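Local coordinates for TIR-NB-LRR type resistance protein RPV1 (Vitis rotundifolia, PDB 5KU7) that belongs to the TIR-NB-LRR class of plant disease-resistance proteins and is represented here by its TIR domain, an alpha/beta fold built around a parallel sheet, at residues F11-G16 and S64-S69; D80-I85 and T135-A140; H94-I99 and A141-W146; G16-Y21 and S69-H74; E48-E53 and S75-D80. One frame throughout, in Å; residues are numbered along the deposited sequence.

Contact 1: F11-G16 and S64-S69; sequences FLSFRG and SVIVFS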
# COMPACT_ATOMS: atom_id res chain seq x y z
N PHE A 11 0.40 -19.13 -4.69
CA PHE A 11 1.64 -18.90 -3.97
C PHE A 11 2.14 -17.50 -4.33
O PHE A 11 2.33 -17.19 -5.51
CB PHE A 11 2.70 -19.98 -4.30
CG PHE A 11 4.02 -19.76 -3.64
CD1 PHE A 11 4.99 -18.97 -4.24
CD2 PHE A 11 4.31 -20.34 -2.40
CE1 PHE A 11 6.23 -18.76 -3.63
CE2 PHE A 11 5.55 -20.14 -1.79
CZ PHE A 11 6.50 -19.34 -2.41
N LEU A 12 2.31 -16.67 -3.31
CA LEU A 12 2.80 -15.30 -3.47
C LEU A 12 4.32 -15.21 -3.42
O LEU A 12 4.90 -15.31 -2.34
CB LEU A 12 2.24 -14.40 -2.38
CG LEU A 12 1.17 -13.44 -2.80
CD1 LEU A 12 0.76 -12.60 -1.60
CD2 LEU A 12 1.78 -12.59 -3.93
N SER A 13 4.96 -14.96 -4.55
CA SER A 13 6.40 -14.75 -4.57
C SER A 13 6.72 -13.26 -4.66
O SER A 13 6.25 -12.56 -5.55
CB SER A 13 7.04 -15.51 -5.73
OG SER A 13 8.41 -15.21 -5.89
N PHE A 14 7.53 -12.78 -3.72
CA PHE A 14 7.81 -11.35 -3.61
C PHE A 14 9.17 -11.17 -2.94
O PHE A 14 9.69 -12.07 -2.30
CB PHE A 14 6.72 -10.66 -2.79
CG PHE A 14 6.61 -11.18 -1.36
CD1 PHE A 14 6.01 -12.40 -1.09
CD2 PHE A 14 7.12 -10.45 -0.30
CE1 PHE A 14 5.91 -12.88 0.20
CE2 PHE A 14 7.04 -10.93 1.01
CZ PHE A 14 6.43 -12.14 1.26
N ARG A 15 9.73 -9.98 -3.11
CA ARG A 15 10.94 -9.57 -2.42
C ARG A 15 10.52 -8.85 -1.16
O ARG A 15 9.98 -7.75 -1.24
CB ARG A 15 11.76 -8.65 -3.31
CG ARG A 15 13.07 -8.12 -2.75
CD ARG A 15 14.21 -9.14 -2.80
NE ARG A 15 15.41 -8.61 -2.15
CZ ARG A 15 15.70 -8.82 -0.89
NH1 ARG A 15 14.86 -9.55 -0.18
NH2 ARG A 15 16.79 -8.31 -0.34
N GLY A 16 10.77 -9.48 0.00
CA GLY A 16 10.27 -8.97 1.27
C GLY A 16 10.69 -7.53 1.50
O GLY A 16 9.87 -6.67 1.79
N SER A 64 1.02 -19.37 -9.01
CA SER A 64 1.84 -18.39 -8.31
C SER A 64 1.58 -16.97 -8.84
O SER A 64 1.31 -16.78 -10.03
CB SER A 64 3.32 -18.74 -8.44
OG SER A 64 3.61 -19.94 -7.76
N VAL A 65 1.63 -15.99 -7.94
CA VAL A 65 1.62 -14.58 -8.32
C VAL A 65 2.99 -14.06 -8.01
O VAL A 65 3.45 -14.18 -6.88
CB VAL A 65 0.58 -13.75 -7.56
CG1 VAL A 65 0.78 -12.29 -7.86
CG2 VAL A 65 -0.82 -14.16 -7.92
N ILE A 66 3.67 -13.50 -9.00
CA ILE A 66 5.01 -12.97 -8.78
C ILE A 66 5.00 -11.46 -8.71
O ILE A 66 4.61 -10.79 -9.66
CB ILE A 66 5.99 -13.41 -9.86
CG1 ILE A 66 6.33 -14.90 -9.71
CG2 ILE A 66 7.26 -12.62 -9.72
CD1 ILE A 66 5.32 -15.83 -10.29
N VAL A 67 5.39 -10.92 -7.56
CA VAL A 67 5.54 -9.49 -7.42
C VAL A 67 6.98 -9.12 -7.75
O VAL A 67 7.84 -9.06 -6.88
CB VAL A 67 5.19 -9.02 -6.01
CG1 VAL A 67 5.27 -7.48 -5.90
CG2 VAL A 67 3.80 -9.52 -5.63
N PHE A 68 7.24 -8.95 -9.04
CA PHE A 68 8.53 -8.45 -9.47
C PHE A 68 8.67 -7.01 -8.99
O PHE A 68 7.83 -6.15 -9.30
CB PHE A 68 8.68 -8.53 -10.99
CG PHE A 68 8.96 -9.91 -11.51
CD1 PHE A 68 10.06 -10.63 -11.06
CD2 PHE A 68 8.13 -10.49 -12.46
CE1 PHE A 68 10.34 -11.92 -11.55
CE2 PHE A 68 8.40 -11.76 -12.95
CZ PHE A 68 9.51 -12.48 -12.48
N SER A 69 9.71 -6.76 -8.20
CA SER A 69 9.99 -5.43 -7.68
C SER A 69 11.47 -5.17 -7.88
O SER A 69 12.23 -6.08 -8.22
CB SER A 69 9.59 -5.32 -6.21
OG SER A 69 10.18 -6.35 -5.44
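With CG anti to the backbone N (chi1 177°), the Phe11 ring stands on the same face of the sheet as the Ser64 hydroxyl, which is itself set anti to the carbonyl carbon (chi1 -66°); Ser64 OG ends 3.6 Å from Phe11 CB and is hydrogen-bonded to His94 NE2. The two strands run parallel, their axes 17° apart, as neighbouring inner strands of the TIR sheet. Three backbone bonds alternate between them: Val65 N gives to Phe11 O at 2.8 Å, Ser13 N to Val65 O at 2.9 Å, and Val67 N to Ser13 O at 2.7 Å. The face that carries Phe11 and Ser64 also carries Ser13 and Ile66, and helix 76-91 packs over it; Ser13 OG is hydrogen-bonded to Glu81 OE1 of that helix and to Tyr72 OH of the loop before it. On the other face, Leu12 and Val65 lie side by side pointing the same way. One methyl of the leucine, CD2, serves both valines, meeting Val65 CB at 4.0 Å and Val67 CG2 at 4.0 Å, while helix 23-33 covers this side. Phe14 adds its CB to Val67 CB at 3.9 Å. The chemistry is thus divided: purely apolar contacts between side chains on the leucine face, and on the phenylalanine-serine face two buried hydroxyls whose bonds to His94, Tyr72 and Glu81 offset the cost of burying them.

Contact 2: D80-I85 and T135-A140; sequences DELVKI and TALTEA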
# COMPACT_ATOMS: atom_id res chain seq x y z
N ASP A 80 15.60 -18.73 -6.75
CA ASP A 80 15.43 -20.18 -6.63
C ASP A 80 13.94 -20.49 -6.56
O ASP A 80 13.47 -21.49 -7.10
CB ASP A 80 16.17 -20.73 -5.41
CG ASP A 80 17.66 -20.83 -5.64
OD1 ASP A 80 18.08 -20.92 -6.82
OD2 ASP A 80 18.42 -20.81 -4.65
N GLU A 81 13.21 -19.61 -5.88
CA GLU A 81 11.75 -19.66 -5.83
C GLU A 81 11.12 -19.67 -7.21
O GLU A 81 10.26 -20.50 -7.53
CB GLU A 81 11.22 -18.46 -5.06
CG GLU A 81 9.98 -18.74 -4.27
CD GLU A 81 9.75 -17.69 -3.22
OE1 GLU A 81 9.31 -16.57 -3.59
OE2 GLU A 81 10.04 -17.97 -2.04
N LEU A 82 11.57 -18.72 -8.01
CA LEU A 82 11.05 -18.51 -9.35
C LEU A 82 11.33 -19.69 -10.26
O LEU A 82 10.50 -20.03 -11.10
CB LEU A 82 11.66 -17.24 -9.96
CG LEU A 82 11.07 -16.85 -11.32
CD1 LEU A 82 9.56 -16.66 -11.23
CD2 LEU A 82 11.76 -15.61 -11.85
N VAL A 83 12.51 -20.30 -10.11
CA VAL A 83 12.86 -21.48 -10.92
C VAL A 83 11.90 -22.62 -10.62
O VAL A 83 11.39 -23.26 -11.53
CB VAL A 83 14.30 -21.95 -10.66
CG1 VAL A 83 14.55 -23.28 -11.37
CG2 VAL A 83 15.29 -20.89 -11.14
N LYS A 84 11.64 -22.86 -9.34
CA LYS A 84 10.68 -23.88 -8.92
C LYS A 84 9.31 -23.61 -9.52
O LYS A 84 8.64 -24.52 -10.01
CB LYS A 84 10.57 -23.93 -7.40
CG LYS A 84 9.59 -24.99 -6.92
CD LYS A 84 10.11 -26.42 -7.32
CE LYS A 84 9.14 -27.51 -6.87
NZ LYS A 84 9.68 -28.90 -7.10
N ILE A 85 8.88 -22.35 -9.45
CA ILE A 85 7.59 -21.93 -9.97
C ILE A 85 7.45 -22.23 -11.45
O ILE A 85 6.44 -22.74 -11.91
CB ILE A 85 7.38 -20.42 -9.73
CG1 ILE A 85 7.10 -20.17 -8.24
CG2 ILE A 85 6.24 -19.88 -10.57
CD1 ILE A 85 7.30 -18.72 -7.79
N THR A 135 16.95 -17.75 -17.29
CA THR A 135 15.89 -18.39 -18.05
C THR A 135 14.54 -18.21 -17.35
O THR A 135 13.53 -17.89 -17.99
CB THR A 135 16.20 -19.88 -18.24
OG1 THR A 135 17.25 -20.02 -19.20
CG2 THR A 135 14.98 -20.62 -18.74
N ALA A 136 14.52 -18.40 -16.04
CA ALA A 136 13.27 -18.31 -15.28
C ALA A 136 12.70 -16.87 -15.28
O ALA A 136 11.48 -16.69 -15.36
CB ALA A 136 13.49 -18.80 -13.87
N LEU A 137 13.58 -15.88 -15.18
CA LEU A 137 13.16 -14.48 -15.27
C LEU A 137 12.57 -14.19 -16.64
O LEU A 137 11.46 -13.67 -16.75
CB LEU A 137 14.33 -13.54 -15.00
CG LEU A 137 14.80 -13.44 -13.55
CD1 LEU A 137 16.10 -12.64 -13.47
CD2 LEU A 137 13.71 -12.81 -12.67
N THR A 138 13.32 -14.57 -17.68
CA THR A 138 12.93 -14.29 -19.06
C THR A 138 11.61 -14.95 -19.43
O THR A 138 10.75 -14.32 -20.06
CB THR A 138 14.03 -14.78 -20.03
OG1 THR A 138 15.27 -14.16 -19.69
CG2 THR A 138 13.68 -14.44 -21.48
N GLU A 139 11.43 -16.21 -19.05
CA GLU A 139 10.17 -16.91 -19.29
C GLU A 139 9.01 -16.27 -18.52
O GLU A 139 7.95 -15.99 -19.08
CB GLU A 139 10.31 -18.39 -18.92
CG GLU A 139 11.20 -19.18 -19.87
CD GLU A 139 11.26 -20.66 -19.55
OE1 GLU A 139 10.59 -21.09 -18.59
OE2 GLU A 139 11.96 -21.40 -20.27
N ALA A 140 9.22 -16.04 -17.23
CA ALA A 140 8.18 -15.49 -16.37
C ALA A 140 7.68 -14.14 -16.89
O ALA A 140 6.49 -13.86 -16.85
CB ALA A 140 8.69 -15.35 -14.97
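Ala136 O accepts the helical bond from Ala140 N at 3.0 Å, and the flank of that carbonyl is met by Leu82 CD2 at 3.7 Å. Between the two segments the side-chain contacts are apolar, and most involve Leu82. Its CG is anti to the backbone N (chi1 -174°), which carries the forked end across to the second helix, where each branch finds a different partner. CD2 touches Leu137 CD2 at 3.5 Å, the two leucines crossing at about a right angle; CD1 reaches Ala140 CB at 4.1 Å. Between them, Ala136 CB fits against Leu82 CG at 4.0 Å and against Val83 CG2 at 3.9 Å. The axes approach to 9.1 Å and cross at 59°, consistent with the small side chains of Ala136 and Ala140. Phe68 of strand 61-68 touches Leu82, Leu137 and Ala140; Asp80 forms a salt bridge with Lys129 and a hydrogen bond with Trp133 of helix 130-141, a polar tie beside the apolar contact. Such layering, two helices meeting through leucine and alanine above a parallel strand, is in keeping with the flavodoxin-like alpha/beta architecture of TIR domains.

Contact 3: H94-I99 and A141-W146; sequences HAVFPI and ANLSGW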
# COMPACT_ATOMS: atom_id res chain seq x y z
N HIS A 94 0.79 -25.73 -13.38
CA HIS A 94 0.90 -24.56 -12.52
C HIS A 94 0.76 -23.27 -13.30
O HIS A 94 1.52 -23.02 -14.23
CB HIS A 94 2.24 -24.59 -11.78
CG HIS A 94 2.31 -23.67 -10.60
ND1 HIS A 94 1.64 -23.91 -9.42
CD2 HIS A 94 3.01 -22.52 -10.40
CE1 HIS A 94 1.91 -22.95 -8.55
NE2 HIS A 94 2.73 -22.09 -9.13
N ALA A 95 -0.23 -22.46 -12.93
CA ALA A 95 -0.46 -21.16 -13.57
C ALA A 95 0.40 -20.09 -12.93
O ALA A 95 0.74 -20.18 -11.75
CB ALA A 95 -1.93 -20.77 -13.51
N VAL A 96 0.77 -19.08 -13.72
CA VAL A 96 1.72 -18.07 -13.28
C VAL A 96 1.27 -16.68 -13.69
O VAL A 96 1.07 -16.42 -14.88
CB VAL A 96 3.12 -18.32 -13.85
CG1 VAL A 96 4.07 -17.24 -13.39
CG2 VAL A 96 3.63 -19.72 -13.46
N PHE A 97 1.14 -15.79 -12.72
CA PHE A 97 0.63 -14.44 -12.95
C PHE A 97 1.64 -13.39 -12.55
O PHE A 97 1.82 -13.13 -11.38
CB PHE A 97 -0.65 -14.22 -12.16
CG PHE A 97 -1.70 -15.25 -12.43
CD1 PHE A 97 -2.07 -16.14 -11.44
CD2 PHE A 97 -2.33 -15.30 -13.66
CE1 PHE A 97 -3.05 -17.09 -11.69
CE2 PHE A 97 -3.31 -16.24 -13.90
CZ PHE A 97 -3.67 -17.13 -12.92
N PRO A 98 2.35 -12.80 -13.53
CA PRO A 98 3.40 -11.87 -13.11
C PRO A 98 2.89 -10.43 -13.00
O PRO A 98 2.13 -9.93 -13.85
CB PRO A 98 4.44 -12.01 -14.22
CG PRO A 98 3.63 -12.37 -15.47
CD PRO A 98 2.38 -13.10 -14.98
N ILE A 99 3.30 -9.78 -11.92
CA ILE A 99 3.08 -8.37 -11.66
C ILE A 99 4.40 -7.66 -11.69
O ILE A 99 5.32 -8.03 -10.96
CB ILE A 99 2.46 -8.10 -10.28
CG1 ILE A 99 1.10 -8.76 -10.16
CG2 ILE A 99 2.37 -6.58 -10.05
CD1 ILE A 99 0.61 -8.80 -8.75
N ALA A 141 8.60 -13.31 -17.40
CA ALA A 141 8.27 -11.96 -17.84
C ALA A 141 7.54 -11.95 -19.18
O ALA A 141 7.00 -10.92 -19.59
CB ALA A 141 9.53 -11.11 -17.92
N ASN A 142 7.53 -13.08 -19.87
CA ASN A 142 6.81 -13.17 -21.14
C ASN A 142 5.42 -13.73 -20.96
O ASN A 142 4.67 -13.85 -21.92
CB ASN A 142 7.57 -14.04 -22.14
CG ASN A 142 8.50 -13.24 -23.01
OD1 ASN A 142 9.70 -13.21 -22.80
ND2 ASN A 142 7.93 -12.57 -24.01
N LEU A 143 5.07 -14.05 -19.73
CA LEU A 143 3.70 -14.44 -19.43
C LEU A 143 2.90 -13.15 -19.35
O LEU A 143 3.42 -12.13 -18.93
CB LEU A 143 3.64 -15.21 -18.12
CG LEU A 143 4.53 -16.46 -18.07
CD1 LEU A 143 4.48 -17.07 -16.69
CD2 LEU A 143 4.06 -17.45 -19.11
N SER A 144 1.63 -13.19 -19.74
CA SER A 144 0.84 -11.97 -19.72
C SER A 144 0.55 -11.58 -18.28
O SER A 144 0.06 -12.39 -17.49
CB SER A 144 -0.47 -12.13 -20.51
OG SER A 144 -1.38 -12.97 -19.84
N GLY A 145 0.88 -10.35 -17.92
CA GLY A 145 0.61 -9.90 -16.57
C GLY A 145 0.16 -8.46 -16.50
O GLY A 145 -0.53 -7.98 -17.39
N TRP A 146 0.55 -7.79 -15.43
CA TRP A 146 0.21 -6.40 -15.23
C TRP A 146 1.47 -5.60 -14.94
O TRP A 146 2.24 -5.94 -14.04
CB TRP A 146 -0.77 -6.25 -14.06
CG TRP A 146 -1.98 -7.11 -14.16
CD1 TRP A 146 -3.22 -6.73 -14.60
CD2 TRP A 146 -2.08 -8.50 -13.83
NE1 TRP A 146 -4.08 -7.80 -14.56
CE2 TRP A 146 -3.41 -8.90 -14.09
CE3 TRP A 146 -1.19 -9.45 -13.34
CZ2 TRP A 146 -3.86 -10.21 -13.88
CZ3 TRP A 146 -1.63 -10.75 -13.13
CH2 TRP A 146 -2.96 -11.12 -13.40
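Trp146 brings the outer rim of its six-membered ring against Phe97, CZ3 lying 3.7 Å from Phe97 CB, which sits at the ring edge and in its plane. The next ring atom back, CE3, meets Ile99 CG1 at 4.0 Å, so the indole reaches from Phe97 to Ile99, across three residues of strand 95-101. Its backbone joins the same strand: Trp146 N donates to Pro98 O at 3.1 Å, lying in the plane of that carbonyl. Having no side chain, Gly145 can bring its CA to 3.1 Å from the same oxygen, a CA-H...O contact beside the true bond. Pro98 has no N-H to offer, and its ring takes that place instead, CD resting 3.5 Å from Ser144 O. Farther back, Leu143 crosses both Pro98 and Val96 at about right angles. Its CB lies 3.9 Å from Pro98 CG, and the approach of its CD1 to Val96 CG1, 3.3 Å, is tighter than usual van der Waals contact. The loop thereby leads from helix 130-141 into the outermost strand, 146-148, parallel to 95-101; helix 154-175 packs against Trp146 through Ile161, Ser164 and Ile165, while Gln89 of helix 76-91 touches Val96 and Leu143.

Contact 4: G16-Y21 and S69-H74; sequences GEDTRY and SENYAH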
# COMPACT_ATOMS: atom_id res chain seq x y z
N GLY A 16 10.77 -9.48 0.00
CA GLY A 16 10.27 -8.97 1.27
C GLY A 16 10.69 -7.53 1.50
O GLY A 16 9.87 -6.67 1.79
N GLU A 17 11.98 -7.27 1.32
CA GLU A 17 12.56 -5.95 1.52
C GLU A 17 11.89 -4.86 0.68
O GLU A 17 11.84 -3.71 1.09
CB GLU A 17 14.06 -6.01 1.21
CG GLU A 17 14.89 -4.99 1.96
CD GLU A 17 16.36 -5.07 1.62
OE1 GLU A 17 16.74 -4.75 0.47
OE2 GLU A 17 17.15 -5.46 2.51
N ASP A 18 11.37 -5.20 -0.49
CA ASP A 18 10.70 -4.18 -1.30
C ASP A 18 9.24 -3.97 -0.90
O ASP A 18 8.81 -2.85 -0.71
CB ASP A 18 10.74 -4.54 -2.79
CG ASP A 18 12.12 -4.51 -3.37
OD1 ASP A 18 12.98 -3.79 -2.83
OD2 ASP A 18 12.33 -5.21 -4.39
N THR A 19 8.49 -5.06 -0.75
CA THR A 19 7.03 -4.97 -0.75
C THR A 19 6.32 -5.77 0.33
O THR A 19 5.09 -5.90 0.28
CB THR A 19 6.46 -5.50 -2.09
OG1 THR A 19 6.81 -6.88 -2.22
CG2 THR A 19 7.03 -4.72 -3.29
N ARG A 20 7.06 -6.33 1.29
CA ARG A 20 6.45 -7.24 2.27
C ARG A 20 5.30 -6.60 3.03
O ARG A 20 4.21 -7.17 3.14
CB ARG A 20 7.46 -7.73 3.31
CG ARG A 20 6.78 -8.56 4.44
CD ARG A 20 7.81 -9.16 5.43
NE ARG A 20 8.63 -10.20 4.81
CZ ARG A 20 8.26 -11.46 4.66
NH1 ARG A 20 7.07 -11.86 5.09
NH2 ARG A 20 9.08 -12.33 4.07
N TYR A 21 5.56 -5.43 3.58
CA TYR A 21 4.65 -4.83 4.51
C TYR A 21 3.61 -3.95 3.86
O TYR A 21 2.66 -3.55 4.51
CB TYR A 21 5.42 -4.02 5.55
CG TYR A 21 6.26 -4.92 6.40
CD1 TYR A 21 5.67 -5.84 7.25
CD2 TYR A 21 7.65 -4.90 6.30
CE1 TYR A 21 6.44 -6.68 8.01
CE2 TYR A 21 8.42 -5.74 7.06
CZ TYR A 21 7.81 -6.63 7.92
OH TYR A 21 8.59 -7.47 8.68
N SER A 69 9.71 -6.76 -8.20
CA SER A 69 9.99 -5.43 -7.68
C SER A 69 11.47 -5.17 -7.88
O SER A 69 12.23 -6.08 -8.22
CB SER A 69 9.59 -5.32 -6.21
OG SER A 69 10.18 -6.35 -5.44
N GLU A 70 11.88 -3.93 -7.63
CA GLU A 70 13.22 -3.44 -7.97
C GLU A 70 14.36 -4.39 -7.60
O GLU A 70 15.32 -4.55 -8.38
CB GLU A 70 13.45 -2.08 -7.30
CG GLU A 70 14.60 -1.28 -7.88
CD GLU A 70 14.96 -0.07 -7.03
OE1 GLU A 70 14.33 0.09 -5.96
OE2 GLU A 70 15.85 0.71 -7.42
N ASN A 71 14.26 -5.02 -6.43
CA ASN A 71 15.37 -5.81 -5.92
C ASN A 71 15.08 -7.29 -5.80
O ASN A 71 15.75 -7.99 -5.05
CB ASN A 71 15.82 -5.27 -4.57
CG ASN A 71 16.26 -3.83 -4.66
OD1 ASN A 71 17.29 -3.53 -5.26
ND2 ASN A 71 15.49 -2.93 -4.06
N TYR A 72 14.08 -7.75 -6.55
CA TYR A 72 13.69 -9.16 -6.56
C TYR A 72 14.87 -10.09 -6.92
O TYR A 72 15.11 -11.09 -6.24
CB TYR A 72 12.54 -9.37 -7.53
CG TYR A 72 11.94 -10.75 -7.56
CD1 TYR A 72 12.51 -11.77 -8.33
CD2 TYR A 72 10.76 -11.02 -6.88
CE1 TYR A 72 11.94 -13.02 -8.39
CE2 TYR A 72 10.19 -12.28 -6.93
CZ TYR A 72 10.78 -13.27 -7.69
OH TYR A 72 10.21 -14.53 -7.75
N ALA A 73 15.60 -9.75 -7.97
CA ALA A 73 16.70 -10.59 -8.41
C ALA A 73 17.89 -10.50 -7.46
O ALA A 73 18.84 -11.27 -7.59
CB ALA A 73 17.13 -10.23 -9.84
N HIS A 74 17.85 -9.56 -6.52
CA HIS A 74 18.93 -9.44 -5.55
C HIS A 74 18.79 -10.47 -4.44
O HIS A 74 19.56 -10.48 -3.48
CB HIS A 74 18.99 -8.04 -4.93
CG HIS A 74 19.61 -7.02 -5.82
ND1 HIS A 74 18.92 -6.41 -6.85
CD2 HIS A 74 20.86 -6.50 -5.84
CE1 HIS A 74 19.72 -5.56 -7.46
NE2 HIS A 74 20.90 -5.59 -6.87
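Asp18, on the short helix 16-19, grips the type I beta turn Ser69 to Tyr72 in the loop that follows strand 61-68 of the TIR fold. Its carboxylate takes three hydrogen bonds from that turn. OD2 accepts two: Ser69 OG gives to it at 2.7 Å on the anti lone pair, and Asn71 N gives at 2.8 Å from the syn side, tilted 17° out of the carboxylate plane. OD1 uses its syn lone pair for Asn71 ND2 at 2.9 Å. That bond is nearly straight, 174° at the hydrogen, and the oxygen lies in the amide plane of Asn71, although carboxylate and amide planes stand 44° apart. Asn71 therefore engages the aspartate with both its backbone and its side-chain N-H, one to each oxygen, an arrangement that fixes the rotation of both groups. The turn closes on itself through Tyr72 N to Ser69 O at 3.0 Å. Other donors of residues 16-21 have partners outside the turn: Glu17 N and Arg20 NH2 bond to malonic acid, and Arg20 NH1 to Asp41 O and to Tyr153 of the second subunit. Thr19 OG1 pairs with Thr24. Beside the polar grip lies one apolar touch, the Thr19 methyl CG2 resting 3.9 Å from Ser69 CB.

Contact 5: E48-E53 and S75-D80; sequences EAIAPE and SRWCLD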
# COMPACT_ATOMS: atom_id res chain seq x y z
N GLU A 48 21.59 -20.82 3.96
CA GLU A 48 21.94 -20.40 2.60
C GLU A 48 20.96 -20.91 1.56
O GLU A 48 20.69 -20.24 0.56
CB GLU A 48 23.36 -20.86 2.26
CG GLU A 48 23.78 -20.60 0.82
CD GLU A 48 25.25 -20.89 0.58
OE1 GLU A 48 26.09 -20.18 1.16
OE2 GLU A 48 25.56 -21.82 -0.20
N ALA A 49 20.45 -22.12 1.77
CA ALA A 49 19.56 -22.76 0.80
C ALA A 49 18.10 -22.48 1.11
O ALA A 49 17.71 -22.41 2.28
CB ALA A 49 19.81 -24.26 0.77
N ILE A 50 17.30 -22.35 0.06
CA ILE A 50 15.89 -22.05 0.22
C ILE A 50 15.19 -23.16 1.01
O ILE A 50 15.54 -24.34 0.88
CB ILE A 50 15.22 -21.87 -1.13
CG1 ILE A 50 13.81 -21.33 -0.95
CG2 ILE A 50 15.19 -23.18 -1.90
CD1 ILE A 50 13.13 -21.02 -2.26
N ALA A 51 14.23 -22.77 1.84
CA ALA A 51 13.52 -23.70 2.70
C ALA A 51 12.66 -24.69 1.92
O ALA A 51 11.92 -24.30 1.03
CB ALA A 51 12.66 -22.94 3.70
N PRO A 52 12.77 -25.99 2.25
CA PRO A 52 11.98 -27.05 1.63
C PRO A 52 10.49 -26.81 1.76
O PRO A 52 9.75 -27.18 0.85
CB PRO A 52 12.40 -28.32 2.39
CG PRO A 52 13.77 -28.01 2.88
CD PRO A 52 13.77 -26.53 3.19
N GLU A 53 10.05 -26.24 2.88
CA GLU A 53 8.63 -25.91 3.07
C GLU A 53 8.12 -24.99 1.95
O GLU A 53 6.95 -25.09 1.54
CB GLU A 53 8.42 -25.24 4.45
CG GLU A 53 7.06 -24.52 4.60
CD GLU A 53 6.87 -23.79 5.94
OE1 GLU A 53 7.62 -24.08 6.90
OE2 GLU A 53 5.95 -22.93 6.03
N SER A 75 17.78 -11.32 -4.55
CA SER A 75 17.61 -12.36 -3.57
C SER A 75 17.67 -13.70 -4.26
O SER A 75 16.84 -14.02 -5.10
CB SER A 75 16.30 -12.17 -2.81
OG SER A 75 15.91 -13.36 -2.16
N ARG A 76 18.68 -14.49 -3.89
CA ARG A 76 18.86 -15.81 -4.47
C ARG A 76 17.65 -16.66 -4.13
O ARG A 76 17.20 -17.45 -4.97
CB ARG A 76 20.14 -16.48 -3.96
CG ARG A 76 21.36 -15.61 -4.10
CD ARG A 76 22.64 -16.40 -3.88
NE ARG A 76 22.55 -17.28 -2.72
CZ ARG A 76 22.99 -16.96 -1.50
NH1 ARG A 76 23.56 -15.78 -1.28
NH2 ARG A 76 22.86 -17.84 -0.51
N TRP A 77 17.11 -16.49 -2.92
CA TRP A 77 15.91 -17.21 -2.53
C TRP A 77 14.76 -16.88 -3.48
O TRP A 77 14.07 -17.79 -3.93
CB TRP A 77 15.51 -16.90 -1.09
CG TRP A 77 16.36 -17.60 -0.06
CD1 TRP A 77 17.73 -17.67 -0.02
CD2 TRP A 77 15.89 -18.31 1.09
NE1 TRP A 77 18.14 -18.40 1.08
CE2 TRP A 77 17.04 -18.80 1.78
CE3 TRP A 77 14.62 -18.59 1.62
CZ2 TRP A 77 16.94 -19.55 2.96
CZ3 TRP A 77 14.53 -19.35 2.79
CH2 TRP A 77 15.68 -19.81 3.45
N CYS A 78 14.56 -15.59 -3.79
CA CYS A 78 13.53 -15.23 -4.77
C CYS A 78 13.79 -15.96 -6.11
O CYS A 78 12.86 -16.53 -6.72
CB CYS A 78 13.49 -13.71 -4.97
SG CYS A 78 12.69 -12.79 -3.58
N LEU A 79 15.04 -15.96 -6.57
CA LEU A 79 15.37 -16.57 -7.85
C LEU A 79 15.16 -18.08 -7.82
O LEU A 79 14.62 -18.66 -8.77
CB LEU A 79 16.81 -16.22 -8.28
CG LEU A 79 16.99 -14.77 -8.68
CD1 LEU A 79 18.39 -14.48 -9.16
CD2 LEU A 79 15.98 -14.38 -9.76
N ASP A 80 15.60 -18.73 -6.75
CA ASP A 80 15.43 -20.18 -6.63
C ASP A 80 13.94 -20.49 -6.56
O ASP A 80 13.47 -21.49 -7.10
CB ASP A 80 16.17 -20.73 -5.41
CG ASP A 80 17.66 -20.83 -5.64
OD1 ASP A 80 18.08 -20.92 -6.82
OD2 ASP A 80 18.42 -20.81 -4.65
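Trp77 receives the 48-51 chain at the N-terminal turn of helix 76-91, whose N-cap is Ser75, so that the loop leading into helix 52-59 of the TIR fold is pressed onto an indole. Contacts over the ring face come first. Ile50 CA sits 3.6 Å from the centroid of the Trp77 six-membered ring and only 4° off its normal, a CH-pi contact over the face; Ala49 C lies above the same face, shifted toward the rim. Apolar side-chain contact follows: Ile50 CG1 meets Trp77 CE3 at 3.8 Å, and Ala51 CB meets Trp77 CZ3 at 4.1 Å. Polar contact is slight. Glu48 O collects two weak hydrogen bonds, from Trp77 NE1 at 3.2 Å and from Arg76 NH2 at 3.4 Å. As for charge, Glu48 OE1 is 4.3 Å from Arg76 NH2, well out of the guanidinium plane, so attraction there is at most electrostatic. Within the helix, the cap itself is sound: Cys78 N donates to Ser75 OG at 3.1 Å.

Overall arrangement
Contact 1 lies about 3 Å from the chain centre, in a parallel sheet ordered 38-39, 8-14, 61-68, 95-101, 146-148, and each of the others touches it. Contact 3 joins the last two strands of that sheet, while contact 2 packs helices 76-91 and 130-141 beside it; the centres of these three contacts are about 11 Å apart pairwise. Contact 4 continues contact 1 past the strand ends, sharing Gly16 and Ser69, with centres about 8 Å apart. Contact 5 shares Asp80 with contact 2. Along the chain, the segments of contact 1 alternate with those of contacts 4 and 5, as do those of 2 and 3 and of 4 and 5, so separate parts of the sequence gather around one sheet. Contacts 3 and 5 are farthest apart, about 20 Å between centres.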